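Local coordinates for protein EpsJ (Vibrio vulnificus, PDB 2RET) that forms a binary complex with the pseudopilin EpsI and probably serves as a minor pseudopilin of the type 2 secretion system, at residues Leu71-Pro76 / Arg82-Lys87; Asn126-Phe129 / Gln134-Asn137; Glu152-Leu155 / Gly159-Ala162. All coordinates share one frame; numbering follows the deposited sequence.

Contact 1: residues Leu71-Pro76 / Arg82-Lys87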
# COMPACT_ATOMS: atom_id res chain seq x y z
N LEU B 71 13.30 -7.92 -2.40
CA LEU B 71 12.24 -8.12 -1.41
C LEU B 71 12.21 -9.60 -1.02
O LEU B 71 11.91 -10.45 -1.85
CB LEU B 71 10.84 -7.65 -1.93
CG LEU B 71 9.66 -7.86 -0.94
CD1 LEU B 71 9.88 -7.26 0.48
CD2 LEU B 71 8.30 -7.36 -1.51
N GLY B 72 12.57 -9.91 0.21
CA GLY B 72 12.50 -11.27 0.73
C GLY B 72 11.11 -11.66 1.19
O GLY B 72 10.61 -12.73 0.85
N TRP B 73 10.46 -10.77 1.94
CA TRP B 73 9.07 -10.95 2.42
C TRP B 73 8.50 -9.66 3.08
O TRP B 73 9.25 -8.77 3.44
CB TRP B 73 8.97 -12.11 3.42
CG TRP B 73 9.92 -12.05 4.58
CD1 TRP B 73 9.74 -11.38 5.75
CD2 TRP B 73 11.18 -12.74 4.70
NE1 TRP B 73 10.81 -11.57 6.58
CE2 TRP B 73 11.72 -12.39 5.96
CE3 TRP B 73 11.91 -13.60 3.86
CZ2 TRP B 73 12.95 -12.86 6.41
CZ3 TRP B 73 13.15 -14.07 4.31
CH2 TRP B 73 13.65 -13.70 5.59
N HIS B 74 7.18 -9.60 3.25
CA HIS B 74 6.54 -8.57 4.11
C HIS B 74 6.53 -9.05 5.52
O HIS B 74 6.18 -10.20 5.78
CB HIS B 74 5.09 -8.27 3.69
CG HIS B 74 4.97 -7.77 2.29
ND1 HIS B 74 4.66 -8.61 1.25
CD2 HIS B 74 5.17 -6.54 1.74
CE1 HIS B 74 4.66 -7.93 0.12
NE2 HIS B 74 4.96 -6.67 0.38
N ASN B 75 6.90 -8.16 6.44
CA ASN B 75 6.86 -8.46 7.86
C ASN B 75 5.40 -8.31 8.34
O ASN B 75 4.64 -7.61 7.71
CB ASN B 75 7.81 -7.53 8.62
CG ASN B 75 9.27 -7.85 8.33
OD1 ASN B 75 9.62 -9.01 8.14
ND2 ASN B 75 10.13 -6.82 8.28
N PRO B 76 5.01 -9.00 9.43
CA PRO B 76 3.65 -8.89 9.99
C PRO B 76 3.28 -7.45 10.37
O PRO B 76 4.16 -6.70 10.79
CB PRO B 76 3.73 -9.77 11.24
CG PRO B 76 5.19 -9.80 11.59
CD PRO B 76 5.85 -9.88 10.26
N ARG B 82 8.29 -2.62 6.81
CA ARG B 82 7.25 -3.49 6.30
C ARG B 82 7.84 -4.61 5.48
O ARG B 82 7.40 -5.70 5.53
CB ARG B 82 6.29 -2.67 5.43
CG ARG B 82 5.60 -1.53 6.16
CD ARG B 82 4.26 -1.94 6.74
NE ARG B 82 4.40 -2.93 7.81
CZ ARG B 82 4.19 -4.24 7.68
NH1 ARG B 82 3.81 -4.78 6.52
NH2 ARG B 82 4.37 -5.01 8.73
N GLY B 83 8.84 -4.28 4.69
CA GLY B 83 9.50 -5.24 3.79
C GLY B 83 10.86 -5.60 4.33
O GLY B 83 11.56 -4.74 4.80
N GLU B 84 11.19 -6.89 4.36
CA GLU B 84 12.52 -7.35 4.70
C GLU B 84 13.29 -7.56 3.40
O GLU B 84 12.89 -8.38 2.56
CB GLU B 84 12.40 -8.65 5.48
CG GLU B 84 13.55 -8.98 6.39
CD GLU B 84 13.79 -7.96 7.48
OE1 GLU B 84 12.84 -7.25 7.90
OE2 GLU B 84 14.96 -7.86 7.93
N VAL B 85 14.36 -6.79 3.22
CA VAL B 85 15.20 -6.84 2.02
C VAL B 85 16.35 -7.83 2.29
O VAL B 85 17.03 -7.74 3.34
CB VAL B 85 15.74 -5.42 1.61
CG1 VAL B 85 16.63 -5.49 0.36
CG2 VAL B 85 14.58 -4.42 1.38
N THR B 86 16.50 -8.81 1.40
CA THR B 86 17.60 -9.77 1.42
C THR B 86 18.52 -9.48 0.25
O THR B 86 18.33 -8.50 -0.45
CB THR B 86 17.09 -11.23 1.33
OG1 THR B 86 16.33 -11.40 0.13
CG2 THR B 86 16.24 -11.60 2.60
N LYS B 87 19.54 -10.27 0.04
CA LYS B 87 20.49 -10.00 -1.05
C LYS B 87 20.77 -11.33 -1.74
O LYS B 87 20.86 -12.36 -1.06
CB LYS B 87 21.74 -9.33 -0.49
CG LYS B 87 22.84 -9.00 -1.48
CD LYS B 87 23.93 -8.21 -0.85
CE LYS B 87 24.87 -9.03 -0.00
NZ LYS B 87 25.81 -8.11 0.69
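Leu71 lies opposite Val85 as an antiparallel non-hydrogen-bonded pair, and the branch that crosses is its CD1, which rests 3.9 Å from Gly83 CA. Setting CG anti to the backbone N (chi1 179°) swings the leucine along the neighbouring strand, where a glycine leaves room for the methyl. Gly72 follows, with its N donating to Glu84 O at 2.8 Å. Thr86 OG1 and CG2 both lie close to Gly72 CA, leaving little room for a side chain, so glycine suits this place. Trp73 N aims at the same Glu84 O, but only weakly; one carbonyl thus receives two successive amides. In return Glu84 N gives Trp73 O a nearly linear bond of 2.9 Å. On that face of the sheet the indole and the glutamate run side by side: Glu84 CB sits over the five-membered ring, 3.5 Å from Trp73 NE1, in a CH-pi contact to which the flat indole lends its face. His74 pairs with Gly83 and brings its CA to Arg82 O, while its ring meets His74 of a second EpsJ subunit. Beyond this last bridge, Asn75 N still bonds to Arg82 O at 2.7 Å. Its amide then reaches back to the glutamate, ND2 lying 2.8 Å from Glu84 OE1 in an almost straight bond, with the acceptor in the amide plane. The other glutamate oxygen, OE2, forms a salt bridge with Arg103, so both oxygens of the carboxylate that flanks the indole are held. Two residues, Gly72 and Trp73, facing the single Glu84 make a classic beta bulge, here near the turn end of the hairpin formed by strands 64-74 and 79-93.

Contact 2: residues Asn126-Phe129 / Gln134-Asn137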
# COMPACT_ATOMS: atom_id res chain seq x y z
N ASN B 126 24.52 -14.08 -19.35
CA ASN B 126 24.54 -12.72 -19.85
C ASN B 126 23.28 -11.91 -19.49
O ASN B 126 22.17 -12.38 -19.63
CB ASN B 126 24.69 -12.71 -21.36
CG ASN B 126 25.04 -11.32 -21.90
OD1 ASN B 126 25.97 -10.65 -21.43
ND2 ASN B 126 24.27 -10.88 -22.88
N VAL B 127 23.48 -10.68 -19.06
CA VAL B 127 22.40 -9.81 -18.61
C VAL B 127 22.49 -8.49 -19.34
O VAL B 127 23.58 -7.95 -19.53
CB VAL B 127 22.42 -9.60 -17.08
CG1 VAL B 127 21.27 -8.66 -16.66
CG2 VAL B 127 22.26 -10.96 -16.31
N ARG B 128 21.33 -8.00 -19.79
CA ARG B 128 21.20 -6.72 -20.46
C ARG B 128 20.14 -5.90 -19.77
O ARG B 128 19.23 -6.42 -19.17
CB ARG B 128 20.85 -6.92 -21.91
CG ARG B 128 22.00 -7.45 -22.72
CD ARG B 128 21.50 -8.21 -23.91
NE ARG B 128 21.34 -7.34 -25.05
CZ ARG B 128 20.23 -7.16 -25.76
NH1 ARG B 128 19.09 -7.80 -25.48
NH2 ARG B 128 20.27 -6.30 -26.78
N PHE B 129 20.29 -4.59 -19.86
CA PHE B 129 19.53 -3.65 -19.09
C PHE B 129 18.89 -2.69 -20.06
O PHE B 129 19.56 -2.12 -20.94
CB PHE B 129 20.48 -2.92 -18.14
CG PHE B 129 21.35 -3.84 -17.34
CD1 PHE B 129 22.64 -4.15 -17.78
CD2 PHE B 129 20.88 -4.43 -16.18
CE1 PHE B 129 23.46 -5.00 -17.06
CE2 PHE B 129 21.69 -5.30 -15.44
CZ PHE B 129 22.99 -5.57 -15.87
N GLN B 134 17.42 1.72 -25.26
CA GLN B 134 18.14 0.54 -25.74
C GLN B 134 18.41 -0.47 -24.61
O GLN B 134 18.24 -0.17 -23.43
CB GLN B 134 19.43 0.92 -26.48
CG GLN B 134 20.04 2.24 -26.04
CD GLN B 134 21.40 2.53 -26.65
OE1 GLN B 134 21.69 2.20 -27.81
NE2 GLN B 134 22.25 3.18 -25.86
N TRP B 135 18.74 -1.69 -25.02
CA TRP B 135 19.31 -2.71 -24.15
C TRP B 135 20.84 -2.53 -24.17
O TRP B 135 21.47 -2.58 -25.24
CB TRP B 135 18.91 -4.09 -24.67
CG TRP B 135 17.46 -4.30 -24.52
CD1 TRP B 135 16.47 -3.97 -25.43
CD2 TRP B 135 16.80 -4.79 -23.37
NE1 TRP B 135 15.25 -4.27 -24.90
CE2 TRP B 135 15.42 -4.79 -23.64
CE3 TRP B 135 17.25 -5.29 -22.14
CZ2 TRP B 135 14.47 -5.26 -22.71
CZ3 TRP B 135 16.32 -5.74 -21.23
CH2 TRP B 135 14.94 -5.73 -21.52
N ILE B 136 21.42 -2.28 -23.00
CA ILE B 136 22.84 -2.03 -22.86
C ILE B 136 23.47 -3.13 -21.98
O ILE B 136 22.76 -3.96 -21.41
CB ILE B 136 23.15 -0.56 -22.35
CG1 ILE B 136 22.61 -0.29 -20.93
CG2 ILE B 136 22.56 0.47 -23.32
CD1 ILE B 136 22.81 1.16 -20.46
N ASN B 137 24.79 -3.13 -21.86
CA ASN B 137 25.52 -4.25 -21.29
C ASN B 137 26.07 -3.96 -19.88
O ASN B 137 26.77 -4.78 -19.28
CB ASN B 137 26.61 -4.71 -22.28
CG ASN B 137 26.04 -5.02 -23.70
OD1 ASN B 137 24.87 -5.44 -23.84
ND2 ASN B 137 26.86 -4.81 -24.75
O HOH W 1 22.63 -4.60 -25.83
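Trp135 meets Arg128 through its CB, which lies over one face of the guanidinium, 3.3 Å from Arg128 NH2. The indole and guanidinium planes are only 20° apart, although the side chains as a whole run at about a right angle; the flat group therefore lies over the root of the tryptophan more than over its ring. The indole instead presents an edge to the backbone, with Trp135 CZ3 3.6 Å from Arg128 O. A large aromatic suits this spot because it also touches Ala148 and Ser150 on the next strand and Met27 of the EpsI chain. Ile136 supplies the ladder: its N donates to Phe129 O at 2.8 Å, and its O accepts from Phe129 N at 3.0 Å. Ile136 CG1, placed between the backbone N and the carbonyl carbon (chi1 64°), comes within 3.6 Å of Phe129 O, on the face of the sheet shared with the phenyl ring. Asn137 adds its backbone carbon at the edge of that ring, 4.0 Å from Phe129 CE1. Its OD1 lies beside the aliphatic part of Arg128, and a water bridges that oxygen to Arg128 NH2. Two backbone bonds thus fix the register of this short edge strand, while the bridging water and the CB of Trp135 give Arg128 a polar and an apolar partner.

Contact 3: residues Glu152-Leu155 / Gly159-Ala162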
# COMPACT_ATOMS: atom_id res chain seq x y z
N GLU B 152 19.88 -13.93 -19.83
CA GLU B 152 20.10 -15.00 -20.79
C GLU B 152 21.09 -16.07 -20.29
O GLU B 152 22.16 -15.76 -19.86
CB GLU B 152 20.59 -14.42 -22.11
CG GLU B 152 20.74 -15.46 -23.20
CD GLU B 152 21.23 -14.85 -24.48
OE1 GLU B 152 22.44 -14.49 -24.54
OE2 GLU B 152 20.38 -14.71 -25.40
N LEU B 153 20.69 -17.33 -20.40
CA LEU B 153 21.53 -18.50 -20.10
C LEU B 153 21.82 -19.24 -21.39
O LEU B 153 20.96 -19.37 -22.24
CB LEU B 153 20.80 -19.45 -19.15
CG LEU B 153 20.28 -18.82 -17.84
CD1 LEU B 153 19.48 -19.82 -17.05
CD2 LEU B 153 21.47 -18.33 -17.05
N THR B 154 23.05 -19.71 -21.53
CA THR B 154 23.47 -20.57 -22.61
C THR B 154 23.67 -21.95 -21.97
O THR B 154 24.59 -22.18 -21.17
CB THR B 154 24.77 -20.05 -23.26
OG1 THR B 154 24.57 -18.70 -23.68
CG2 THR B 154 25.26 -20.98 -24.49
N LEU B 155 22.73 -22.84 -22.31
CA LEU B 155 22.77 -24.22 -21.91
C LEU B 155 23.49 -25.07 -22.97
O LEU B 155 23.37 -24.84 -24.17
CB LEU B 155 21.36 -24.76 -21.68
CG LEU B 155 20.35 -24.02 -20.78
CD1 LEU B 155 19.24 -24.99 -20.31
CD2 LEU B 155 21.02 -23.30 -19.63
N GLY B 159 20.93 -24.61 -25.74
CA GLY B 159 21.44 -23.33 -26.27
C GLY B 159 20.96 -22.14 -25.43
O GLY B 159 20.72 -22.26 -24.22
N LYS B 160 20.78 -21.01 -26.10
CA LYS B 160 20.33 -19.79 -25.43
C LYS B 160 18.84 -19.76 -25.09
O LYS B 160 17.98 -20.01 -25.93
CB LYS B 160 20.69 -18.57 -26.28
CG LYS B 160 22.18 -18.39 -26.48
CD LYS B 160 22.51 -17.17 -27.31
CE LYS B 160 23.99 -17.14 -27.68
NZ LYS B 160 24.84 -16.96 -26.45
N ILE B 161 18.55 -19.45 -23.83
CA ILE B 161 17.18 -19.13 -23.39
C ILE B 161 17.28 -17.83 -22.56
O ILE B 161 18.28 -17.61 -21.88
CB ILE B 161 16.54 -20.29 -22.58
CG1 ILE B 161 17.30 -20.55 -21.26
CG2 ILE B 161 16.58 -21.57 -23.36
CD1 ILE B 161 16.57 -21.43 -20.21
N ALA B 162 16.24 -17.01 -22.59
CA ALA B 162 16.25 -15.71 -21.96
C ALA B 162 14.92 -15.42 -21.27
O ALA B 162 13.86 -15.83 -21.76
CB ALA B 162 16.54 -14.63 -23.00
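Glu152 lays its carboxylate against the aliphatic chain of Lys160: the acid crosses the lysine at a slant and rests on its CB and CD methylenes, OE2 standing 3.8 Å from Lys160 CD. The glutamate's CG is anti to the backbone N (chi1 -176°) and its chain runs on extended, which carries the acid across to the diagonal lysine. The lysine bends only at its last torsion (-66°), and this turn leaves NZ between two partners: a long salt bridge of 3.9 Å to Glu152 OE1, and a weak hydrogen bond of 3.3 Å to Thr154 OG1. A long cation fits here, since its methylenes support the carboxylate while NZ comes within weak range of Glu152 and Thr154. Beside the acid, the small Ala162 sets its CB next to Glu152 CB, letting the backbones of this non-hydrogen-bonded pair come close.

The other face is apolar. Leu153 CB packs against Ile161 CG1 at 4.2 Å, and the tips of Leu155 and Ile161 come together more loosely. All three touch helix 10-32, the leucines also Leu119, and Ile161 also Met19 of EpsI. Between the faces runs a regular ladder. Leu153 N donates to Ile161 O at 2.8 Å, and Ile161 N returns a bond to Leu153 O. Toward the turn, Leu155 and Gly159 keep their bonds, with Leu155 N 2.8 Å from Gly159 O, but the donors stand above the carbonyl planes. Gly159 has a positive phi of 78°, a backbone shape that glycine adopts easily. On the outer edge Ala162 O bonds Asn23 of EpsI. With the polar face linked only by a long salt bridge and a weak hydrogen bond, the backbone ladder and the apolar face probably carry more of the pairing.

All three contacts join neighbouring strands of beta hairpins, but they belong to two sheets. Contact 1 lies in the six-stranded antiparallel sheet, on the opposite side of the chain's centre from the other two; its centre is 27 Å from that of contact 2 and 30 Å from that of contact 3, and it touches neither. Contacts 2 and 3, with centres 14 Å apart, share the four-stranded sheet, where strands 122-130 and 148-155 are neighbours, stitched by a probable hydrogen bond of 2.8 Å from Glu152 N to Asn126 O. Partners divide likewise: contacts 2 and 3 both reach EpsI, while contact 1 meets a second copy of EpsJ.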